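Local coordinates for protein phosphodiesterase (Pseudomonas aeruginosa, PDB 4G75) that is a colicin M-like bacteriocin, a magnesium-binding hydrolase that probably kills rival bacteria by cleaving the lipid-linked precursor of peptidoglycan, at residues A[193-198]-A[215-220]; A[235-240]-A[280-285]. All coordinates share one frame; numbering follows the deposited sequence.

Contact 1 (A[193-198]-A[215-220]); sequences DFNVPY and TLRIVG. With EDO (1,2-ethanediol), chain C.
Ile-218 lies over one face of the Phe-194 ring, its CB 3.9 Å from the ring centroid and displaced toward the rim, a CH-pi contact in which CG2 also rests against CE2 and CZ. The ring reaches this place because CG of Phe-194 sits between the backbone N and the carbonyl carbon (chi1 63°), which swings the aromatic group across to the partner strand. From the same isoleucine CD1 extends to Val-196, meeting CG1 at 3.7 Å. Farther along this apolar face, CD1 of Leu-216 packs obliquely against the ring of Tyr-198, 3.7 Å from CG, while Pro-170 and the helix 176-184, through Gln-177 and Phe-178, add to the packing.

The backbones form an antiparallel pair within the mixed sheet of the colicin M domain. Phe-194 with Ile-218 and Val-196 with Leu-216 are hydrogen-bonded pairs, each joined by two N-H...O bonds; the shortest, Leu-216 N to Val-196 O, measures 2.7 Å. Between them Asn-195 faces Arg-217 as a non-hydrogen-bonded pair, where CA of Asn-195 makes a C-H...O contact with Leu-216 O.

The opposite face carries Asp-193, Asn-195, Thr-215 and Arg-217, with Pro-197 and Val-219 among them. OD1 of Asn-195 lies 3.6 Å from CG of Arg-217 and takes its hydrogen bond from Tyr-239. The arginine chain runs extended to its guanidinium, which grips Asp-193 side-on: NE bonds OD1 at 2.8 Å, almost straight at 175°, and NH2 bonds OD2 at 2.8 Å. Both oxygens use their syn lone pairs, and the carboxylate and guanidinium planes are only 20° apart, a bidentate salt bridge whose Asp-193 side is exposed to solvent. NH1 donates to O1 of an ethanediol molecule, probably from the crystallisation liquor.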
ATOM      1  N   ASP A 193     -14.350 -20.647 -16.398  1.00 10.22           N
ATOM      2  CA  ASP A 193     -14.668 -19.457 -15.625  1.00  7.49           C
ATOM      3  C   ASP A 193     -14.867 -19.867 -14.172  1.00 12.43           C
ATOM      4  O   ASP A 193     -15.895 -20.442 -13.812  1.00 12.25           O
ATOM      5  CB  ASP A 193     -15.927 -18.790 -16.184  1.00 10.13           C
ATOM      6  CG  ASP A 193     -16.136 -17.386 -15.657  1.00 14.42           C
ATOM      7  OD1 ASP A 193     -15.398 -16.950 -14.743  1.00 14.01           O
ATOM      8  OD2 ASP A 193     -17.062 -16.716 -16.159  1.00 23.10           O
ATOM      9  N   PHE A 194     -13.865 -19.602 -13.341  1.00 13.60           N
ATOM     10  CA  PHE A 194     -13.975 -19.913 -11.921  1.00  8.96           C
ATOM     11  C   PHE A 194     -13.308 -18.870 -11.017  1.00  6.87           C
ATOM     12  O   PHE A 194     -12.494 -18.068 -11.469  1.00  9.84           O
ATOM     13  CB  PHE A 194     -13.462 -21.331 -11.621  1.00  8.62           C
ATOM     14  CG  PHE A 194     -11.997 -21.543 -11.919  1.00 13.49           C
ATOM     15  CD1 PHE A 194     -11.034 -21.289 -10.958  1.00 15.16           C
ATOM     16  CD2 PHE A 194     -11.589 -22.045 -13.144  1.00 23.93           C
ATOM     17  CE1 PHE A 194      -9.691 -21.496 -11.223  1.00 17.23           C
ATOM     18  CE2 PHE A 194     -10.244 -22.258 -13.411  1.00 15.35           C
ATOM     19  CZ  PHE A 194      -9.298 -21.982 -12.448  1.00 14.19           C
ATOM     20  N   ASN A 195     -13.687 -18.881  -9.742  1.00 11.25           N
ATOM     21  CA  ASN A 195     -13.154 -17.945  -8.753  1.00  7.77           C
ATOM     22  C   ASN A 195     -12.254 -18.658  -7.765  1.00 17.40           C
ATOM     23  O   ASN A 195     -12.538 -19.783  -7.362  1.00 27.71           O
ATOM     24  CB  ASN A 195     -14.301 -17.259  -7.998  1.00  7.95           C
ATOM     25  CG  ASN A 195     -15.276 -16.584  -8.921  1.00 11.37           C
ATOM     26  OD1 ASN A 195     -14.877 -15.934  -9.883  1.00 10.39           O
ATOM     27  ND2 ASN A 195     -16.573 -16.748  -8.648  1.00 11.90           N
ATOM     28  N   VAL A 196     -11.165 -18.008  -7.376  1.00 11.41           N
ATOM     29  CA  VAL A 196     -10.226 -18.602  -6.427  0.54  8.73           C
ATOM     30  C   VAL A 196      -9.632 -17.537  -5.513  1.00 13.05           C
ATOM     31  O   VAL A 196      -9.183 -16.489  -5.978  1.00 14.81           O
ATOM     32  CB  VAL A 196      -9.068 -19.374  -7.129  0.54 21.24           C
ATOM     33  CG1 VAL A 196      -9.431 -19.720  -8.558  0.54 31.20           C
ATOM     34  CG2 VAL A 196      -7.761 -18.591  -7.073  0.54 16.88           C
ATOM     35  N   PRO A 197      -9.639 -17.800  -4.200  1.00 13.71           N
ATOM     36  CA  PRO A 197      -8.983 -16.891  -3.262  1.00  9.52           C
ATOM     37  C   PRO A 197      -7.472 -16.983  -3.449  1.00 10.67           C
ATOM     38  O   PRO A 197      -6.940 -18.054  -3.766  1.00 12.59           O
ATOM     39  CB  PRO A 197      -9.385 -17.437  -1.888  1.00 14.56           C
ATOM     40  CG  PRO A 197     -10.566 -18.338  -2.149  1.00 27.39           C
ATOM     41  CD  PRO A 197     -10.348 -18.893  -3.517  1.00 20.51           C
ATOM     42  N   TYR A 198      -6.786 -15.865  -3.254  1.00  7.87           N
ATOM     43  CA  TYR A 198      -5.361 -15.819  -3.495  1.00  8.73           C
ATOM     44  C   TYR A 198      -4.697 -14.958  -2.446  1.00 16.37           C
ATOM     45  O   TYR A 198      -5.070 -13.797  -2.260  1.00 11.21           O
ATOM     46  CB  TYR A 198      -5.070 -15.271  -4.893  1.00  9.06           C
ATOM     47  CG  TYR A 198      -3.668 -15.560  -5.373  1.00 11.11           C
ATOM     48  CD1 TYR A 198      -3.371 -16.745  -6.037  1.00 14.64           C
ATOM     49  CD2 TYR A 198      -2.643 -14.653  -5.159  1.00  7.23           C
ATOM     50  CE1 TYR A 198      -2.081 -17.018  -6.481  1.00 13.29           C
ATOM     51  CE2 TYR A 198      -1.350 -14.917  -5.587  1.00  7.35           C
ATOM     52  CZ  TYR A 198      -1.075 -16.102  -6.244  1.00 12.49           C
ATOM     53  OH  TYR A 198       0.206 -16.358  -6.677  1.00 13.59           O
ATOM     54  N   THR A 215      -9.886 -12.194  -4.271  1.00  8.24           N
ATOM     55  CA  THR A 215     -10.495 -13.258  -5.056  1.00  5.50           C
ATOM     56  C   THR A 215     -10.132 -13.037  -6.513  1.00  9.44           C
ATOM     57  O   THR A 215     -10.395 -11.969  -7.068  1.00  8.37           O
ATOM     58  CB  THR A 215     -12.030 -13.270  -4.901  1.00  8.19           C
ATOM     59  OG1 THR A 215     -12.377 -13.390  -3.513  1.00 12.66           O
ATOM     60  CG2 THR A 215     -12.640 -14.435  -5.676  1.00 10.02           C
ATOM     61  N   LEU A 216      -9.508 -14.041  -7.121  1.00  9.36           N
ATOM     62  CA  LEU A 216      -9.190 -13.978  -8.539  1.00 10.30           C
ATOM     63  C   LEU A 216     -10.302 -14.627  -9.349  1.00  6.61           C
ATOM     64  O   LEU A 216     -11.078 -15.438  -8.830  1.00  7.27           O
ATOM     65  CB  LEU A 216      -7.861 -14.679  -8.840  1.00  6.75           C
ATOM     66  CG  LEU A 216      -6.601 -14.143  -8.152  1.00  7.11           C
ATOM     67  CD1 LEU A 216      -5.392 -14.961  -8.591  1.00 14.49           C
ATOM     68  CD2 LEU A 216      -6.406 -12.664  -8.472  1.00 11.38           C
ATOM     69  N   ARG A 217     -10.374 -14.249 -10.618  1.00  7.59           N
ATOM     70  CA  ARG A 217     -11.259 -14.904 -11.572  1.00  6.71           C
ATOM     71  C   ARG A 217     -10.432 -15.382 -12.749  1.00 10.74           C
ATOM     72  O   ARG A 217      -9.719 -14.592 -13.379  1.00 12.23           O
ATOM     73  CB  ARG A 217     -12.326 -13.927 -12.061  1.00  6.77           C
ATOM     74  CG  ARG A 217     -13.403 -14.582 -12.907  1.00 10.57           C
ATOM     75  CD  ARG A 217     -14.449 -13.570 -13.339  1.00 16.67           C
ATOM     76  NE  ARG A 217     -15.570 -14.225 -13.999  1.00 15.11           N
ATOM     77  CZ  ARG A 217     -16.703 -13.616 -14.331  1.00 30.07           C
ATOM     78  NH1 ARG A 217     -16.868 -12.328 -14.062  1.00 30.36           N
ATOM     79  NH2 ARG A 217     -17.673 -14.296 -14.931  1.00 38.11           N
ATOM     80  N   ILE A 218     -10.523 -16.677 -13.036  1.00  9.88           N
ATOM     81  CA  ILE A 218      -9.797 -17.282 -14.146  1.00 10.01           C
ATOM     82  C   ILE A 218     -10.790 -17.568 -15.254  1.00  8.35           C
ATOM     83  O   ILE A 218     -11.716 -18.364 -15.077  1.00  9.36           O
ATOM     84  CB  ILE A 218      -9.087 -18.578 -13.726  1.00 10.58           C
ATOM     85  CG1 ILE A 218      -7.891 -18.260 -12.824  1.00 18.69           C
ATOM     86  CG2 ILE A 218      -8.558 -19.329 -14.956  1.00 11.75           C
ATOM     87  CD1 ILE A 218      -8.252 -17.801 -11.451  1.00 18.60           C
ATOM     88  N   VAL A 219     -10.601 -16.917 -16.395  0.54  6.94           N
ATOM     89  CA  VAL A 219     -11.547 -17.042 -17.499  0.54  9.99           C
ATOM     90  C   VAL A 219     -10.828 -17.227 -18.829  0.54 15.33           C
ATOM     91  O   VAL A 219      -9.863 -16.531 -19.129  0.54 10.23           O
ATOM     92  CB  VAL A 219     -12.477 -15.815 -17.581  0.54 18.21           C
ATOM     93  CG1 VAL A 219     -11.666 -14.548 -17.797  0.54 15.13           C
ATOM     94  CG2 VAL A 219     -13.507 -15.996 -18.686  0.54 24.50           C
ATOM     95  N   GLY A 220     -11.301 -18.174 -19.627  1.00 12.43           N
ATOM     96  CA  GLY A 220     -10.682 -18.446 -20.904  1.00  7.64           C
ATOM     97  C   GLY A 220     -11.241 -19.658 -21.600  1.00  9.15           C
ATOM     98  O   GLY A 220     -12.341 -20.126 -21.298  1.00 11.83           O
TER
HETATM   99  C1  EDO C 302     -13.980 -10.130 -11.844  1.00 19.16           C
HETATM  100  O1  EDO C 302     -15.164 -10.338 -12.621  1.00 20.96           O
HETATM  101  C2  EDO C 302     -13.468  -8.727 -12.144  1.00 25.83           C
HETATM  102  O2  EDO C 302     -13.278  -8.618 -13.559  1.00 29.75           O

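Contact 2 (A[235-240]-A[280-285]); sequences EIRAYD and PGAIPV. With EDO (1,2-ethanediol), chain C; EDO (1,2-ethanediol), chain J.
Gly-281 brings its O to 3.9 Å from CG of Arg-237 and, where the two segments diverge, is linked through a water that accepts from Ala-238 N (3.0 Å) and donates to Gly-281 O (2.7 Å). The positive phi of Gly-281 (106°) would press a side chain against the preceding carbonyl oxygen. Next, Ala-282 sets its methyl over the face of the Glu-235 carboxylate, CB lying 3.5 Å from CD. That carboxylate accepts from Arg-237 NH1 through the anti lone pair of OE2, a salt bridge of 2.9 Å along the same strand, while Arg-237 NE donates to O2 of an ethanediol.

Ile-283 forms an antiparallel hydrogen-bonded pair with Ile-236, with reciprocal N-H...O bonds of 2.8 Å between each residue's N and the other's O. Their CB atoms face each other on the apolar side. Pro-284 stands opposite Glu-235 in a non-hydrogen-bonded pair. With CG2 anti to its carbonyl carbon, Val-285 brings this methyl to within 3.7 Å of Ile-236 CG1. The contact thus joins the start of strand 283-290 to strand 229-243, whose other edge pairs with strand 213-224; Pro-170 and Val-172 pack on Ile-236, and Ile-163 on Ile-283.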
ATOM      1  N   GLU A 235      -7.311 -15.340 -19.182  1.00  9.58           N
ATOM      2  CA  GLU A 235      -6.733 -14.308 -18.339  1.00  9.99           C
ATOM      3  C   GLU A 235      -7.173 -14.444 -16.897  1.00 13.33           C
ATOM      4  O   GLU A 235      -8.140 -15.145 -16.576  1.00 13.03           O
ATOM      5  CB  GLU A 235      -7.077 -12.918 -18.877  1.00 12.51           C
ATOM      6  CG  GLU A 235      -8.548 -12.604 -18.881  1.00 11.84           C
ATOM      7  CD  GLU A 235      -8.868 -11.334 -19.646  1.00 19.13           C
ATOM      8  OE1 GLU A 235      -8.096 -10.969 -20.555  1.00 24.18           O
ATOM      9  OE2 GLU A 235      -9.896 -10.704 -19.338  1.00 18.87           O
ATOM     10  N   ILE A 236      -6.432 -13.774 -16.032  1.00  8.40           N
ATOM     11  CA  ILE A 236      -6.753 -13.671 -14.625  1.00 10.75           C
ATOM     12  C   ILE A 236      -7.218 -12.246 -14.355  1.00 10.97           C
ATOM     13  O   ILE A 236      -6.545 -11.283 -14.736  1.00 10.42           O
ATOM     14  CB  ILE A 236      -5.498 -13.961 -13.764  1.00  8.06           C
ATOM     15  CG1 ILE A 236      -5.077 -15.428 -13.921  1.00 13.72           C
ATOM     16  CG2 ILE A 236      -5.750 -13.626 -12.303  1.00 10.29           C
ATOM     17  CD1 ILE A 236      -3.818 -15.783 -13.175  1.00 19.24           C
ATOM     18  N   ARG A 237      -8.391 -12.116 -13.746  1.00  6.22           N
ATOM     19  CA  ARG A 237      -8.869 -10.830 -13.261  0.51  6.97           C
ATOM     20  C   ARG A 237      -9.066 -10.906 -11.753  1.00  8.16           C
ATOM     21  O   ARG A 237      -8.845 -11.948 -11.146  1.00  7.68           O
ATOM     22  CB  ARG A 237     -10.167 -10.430 -13.968  0.51  8.35           C
ATOM     23  CG  ARG A 237     -10.045 -10.433 -15.486  0.51 15.54           C
ATOM     24  CD  ARG A 237     -11.062  -9.511 -16.142  0.51 12.77           C
ATOM     25  NE  ARG A 237     -12.426 -10.012 -16.016  0.51 19.73           N
ATOM     26  CZ  ARG A 237     -12.984 -10.865 -16.867  0.51 15.16           C
ATOM     27  NH1 ARG A 237     -12.285 -11.320 -17.899  0.51 12.75           N
ATOM     28  NH2 ARG A 237     -14.233 -11.270 -16.681  0.51 14.58           N
ATOM     29  N   ALA A 238      -9.472  -9.796 -11.147  1.00  8.12           N
ATOM     30  CA  ALA A 238      -9.646  -9.775  -9.704  1.00  8.68           C
ATOM     31  C   ALA A 238     -10.859  -8.956  -9.320  1.00  7.96           C
ATOM     32  O   ALA A 238     -11.110  -7.895  -9.898  1.00  7.37           O
ATOM     33  CB  ALA A 238      -8.403  -9.213  -9.022  1.00  6.07           C
ATOM     34  N   TYR A 239     -11.588  -9.442  -8.322  1.00  9.16           N
ATOM     35  CA  TYR A 239     -12.731  -8.710  -7.795  1.00  6.20           C
ATOM     36  C   TYR A 239     -12.309  -7.580  -6.857  1.00 12.65           C
ATOM     37  O   TYR A 239     -11.237  -7.628  -6.244  1.00  9.65           O
ATOM     38  CB  TYR A 239     -13.682  -9.658  -7.058  1.00  6.81           C
ATOM     39  CG  TYR A 239     -14.311 -10.716  -7.942  1.00 10.30           C
ATOM     40  CD1 TYR A 239     -15.518 -10.484  -8.589  1.00  8.90           C
ATOM     41  CD2 TYR A 239     -13.696 -11.945  -8.126  1.00  6.76           C
ATOM     42  CE1 TYR A 239     -16.098 -11.448  -9.394  1.00 13.36           C
ATOM     43  CE2 TYR A 239     -14.268 -12.923  -8.937  1.00 10.68           C
ATOM     44  CZ  TYR A 239     -15.469 -12.665  -9.568  1.00 13.86           C
ATOM     45  OH  TYR A 239     -16.055 -13.630 -10.371  1.00 10.89           O
ATOM     46  N   ASP A 240     -13.163  -6.567  -6.743  1.00  7.26           N
ATOM     47  CA  ASP A 240     -12.922  -5.494  -5.789  1.00 13.62           C
ATOM     48  C   ASP A 240     -12.732  -6.082  -4.403  1.00 11.33           C
ATOM     49  O   ASP A 240     -13.359  -7.083  -4.047  1.00 10.42           O
ATOM     50  CB  ASP A 240     -14.097  -4.523  -5.733  1.00  7.76           C
ATOM     51  CG  ASP A 240     -14.282  -3.741  -7.007  1.00 12.02           C
ATOM     52  OD1 ASP A 240     -13.510  -3.939  -7.964  1.00 10.61           O
ATOM     53  OD2 ASP A 240     -15.217  -2.918  -7.052  1.00 17.82           O
ATOM     54  N   PRO A 280      -8.303  -3.484 -11.131  1.00 11.70           N
ATOM     55  CA  PRO A 280      -8.666  -3.557 -12.550  1.00 11.65           C
ATOM     56  C   PRO A 280      -7.591  -4.192 -13.413  1.00  7.39           C
ATOM     57  O   PRO A 280      -6.406  -4.177 -13.059  1.00 11.50           O
ATOM     58  CB  PRO A 280      -8.846  -2.088 -12.942  1.00 12.46           C
ATOM     59  CG  PRO A 280      -7.990  -1.332 -11.989  1.00 15.32           C
ATOM     60  CD  PRO A 280      -7.975  -2.112 -10.702  1.00  9.85           C
ATOM     61  N   GLY A 281      -8.013  -4.745 -14.544  1.00  5.69           N
ATOM     62  CA  GLY A 281      -7.073  -5.239 -15.536  1.00  9.13           C
ATOM     63  C   GLY A 281      -7.004  -6.747 -15.553  1.00  9.98           C
ATOM     64  O   GLY A 281      -7.680  -7.429 -14.771  1.00 10.77           O
ATOM     65  N   ALA A 282      -6.177  -7.273 -16.445  1.00  7.71           N
ATOM     66  CA  ALA A 282      -6.042  -8.711 -16.583  1.00  8.30           C
ATOM     67  C   ALA A 282      -4.587  -9.132 -16.688  1.00  9.71           C
ATOM     68  O   ALA A 282      -3.751  -8.409 -17.233  1.00 11.59           O
ATOM     69  CB  ALA A 282      -6.823  -9.200 -17.803  1.00 11.98           C
ATOM     70  N   ILE A 283      -4.293 -10.309 -16.154  1.00  8.73           N
ATOM     71  CA  ILE A 283      -2.996 -10.935 -16.357  1.00 10.57           C
ATOM     72  C   ILE A 283      -3.209 -12.041 -17.379  1.00 11.89           C
ATOM     73  O   ILE A 283      -3.991 -12.953 -17.133  1.00 11.45           O
ATOM     74  CB  ILE A 283      -2.466 -11.549 -15.055  1.00 14.74           C
ATOM     75  CG1 ILE A 283      -2.366 -10.480 -13.958  1.00 14.01           C
ATOM     76  CG2 ILE A 283      -1.114 -12.241 -15.285  1.00 12.11           C
ATOM     77  CD1 ILE A 283      -2.141 -11.048 -12.562  1.00 14.40           C
ATOM     78  N   PRO A 284      -2.525 -11.959 -18.534  1.00 11.46           N
ATOM     79  CA  PRO A 284      -2.683 -12.966 -19.593  1.00  9.56           C
ATOM     80  C   PRO A 284      -2.255 -14.362 -19.152  1.00  9.84           C
ATOM     81  O   PRO A 284      -1.268 -14.513 -18.427  1.00 14.31           O
ATOM     82  CB  PRO A 284      -1.747 -12.465 -20.697  1.00 16.73           C
ATOM     83  CG  PRO A 284      -1.596 -11.002 -20.437  1.00 26.61           C
ATOM     84  CD  PRO A 284      -1.623 -10.869 -18.945  1.00 15.53           C
ATOM     85  N   VAL A 285      -2.990 -15.373 -19.601  1.00 12.07           N
ATOM     86  CA  VAL A 285      -2.627 -16.759 -19.341  1.00  7.37           C
ATOM     87  C   VAL A 285      -2.559 -17.543 -20.643  1.00 16.65           C
ATOM     88  O   VAL A 285      -3.516 -17.566 -21.422  1.00 12.10           O
ATOM     89  CB  VAL A 285      -3.625 -17.454 -18.394  1.00  7.07           C
ATOM     90  CG1 VAL A 285      -3.199 -18.887 -18.149  1.00 10.46           C
ATOM     91  CG2 VAL A 285      -3.715 -16.706 -17.068  1.00 12.22           C
TER
HETATM   92  C1  EDO C 302     -13.980 -10.130 -11.844  1.00 19.16           C
HETATM   93  O1  EDO C 302     -15.164 -10.338 -12.621  1.00 20.96           O
HETATM   94  C2  EDO C 302     -13.468  -8.727 -12.144  1.00 25.83           C
HETATM   95  O2  EDO C 302     -13.278  -8.618 -13.559  1.00 29.75           O
HETATM   96  C1  EDO J 309      -5.670  -1.727 -16.760  1.00 46.73           C
HETATM   97  O1  EDO J 309      -5.218  -2.871 -17.491  1.00 54.71           O
HETATM   98  C2  EDO J 309      -5.809  -2.106 -15.293  1.00 44.30           C
HETATM   99  O2  EDO J 309      -4.611  -2.753 -14.854  1.00 24.15           O
HETATM  100  O   HOH W   1      -9.451  -7.293 -12.752  1.00  8.07           O

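From the N terminus, a run of helices and the short strand 159-160 precede strand 188-199, and contact 1 closes a 16-residue connection containing the short helix 205-208 when strand 213-224 returns beside it. Strand 229-243 then follows in the same sheet, and contact 2 closes a longer, 39-residue excursion through helix 255-264 and strand 275-278. The two closures come in series, neither enclosing nor crossing the other. Their centres lie 8 Å apart, bridged by the pairing of strands 213-224 and 229-243, with Arg-217 N facing Arg-237 O. Together they tie four strands edge to edge. Magnesium, bound by Val-211, Glu-213 and Asp-241, lies near the Thr-215 end of contact 1.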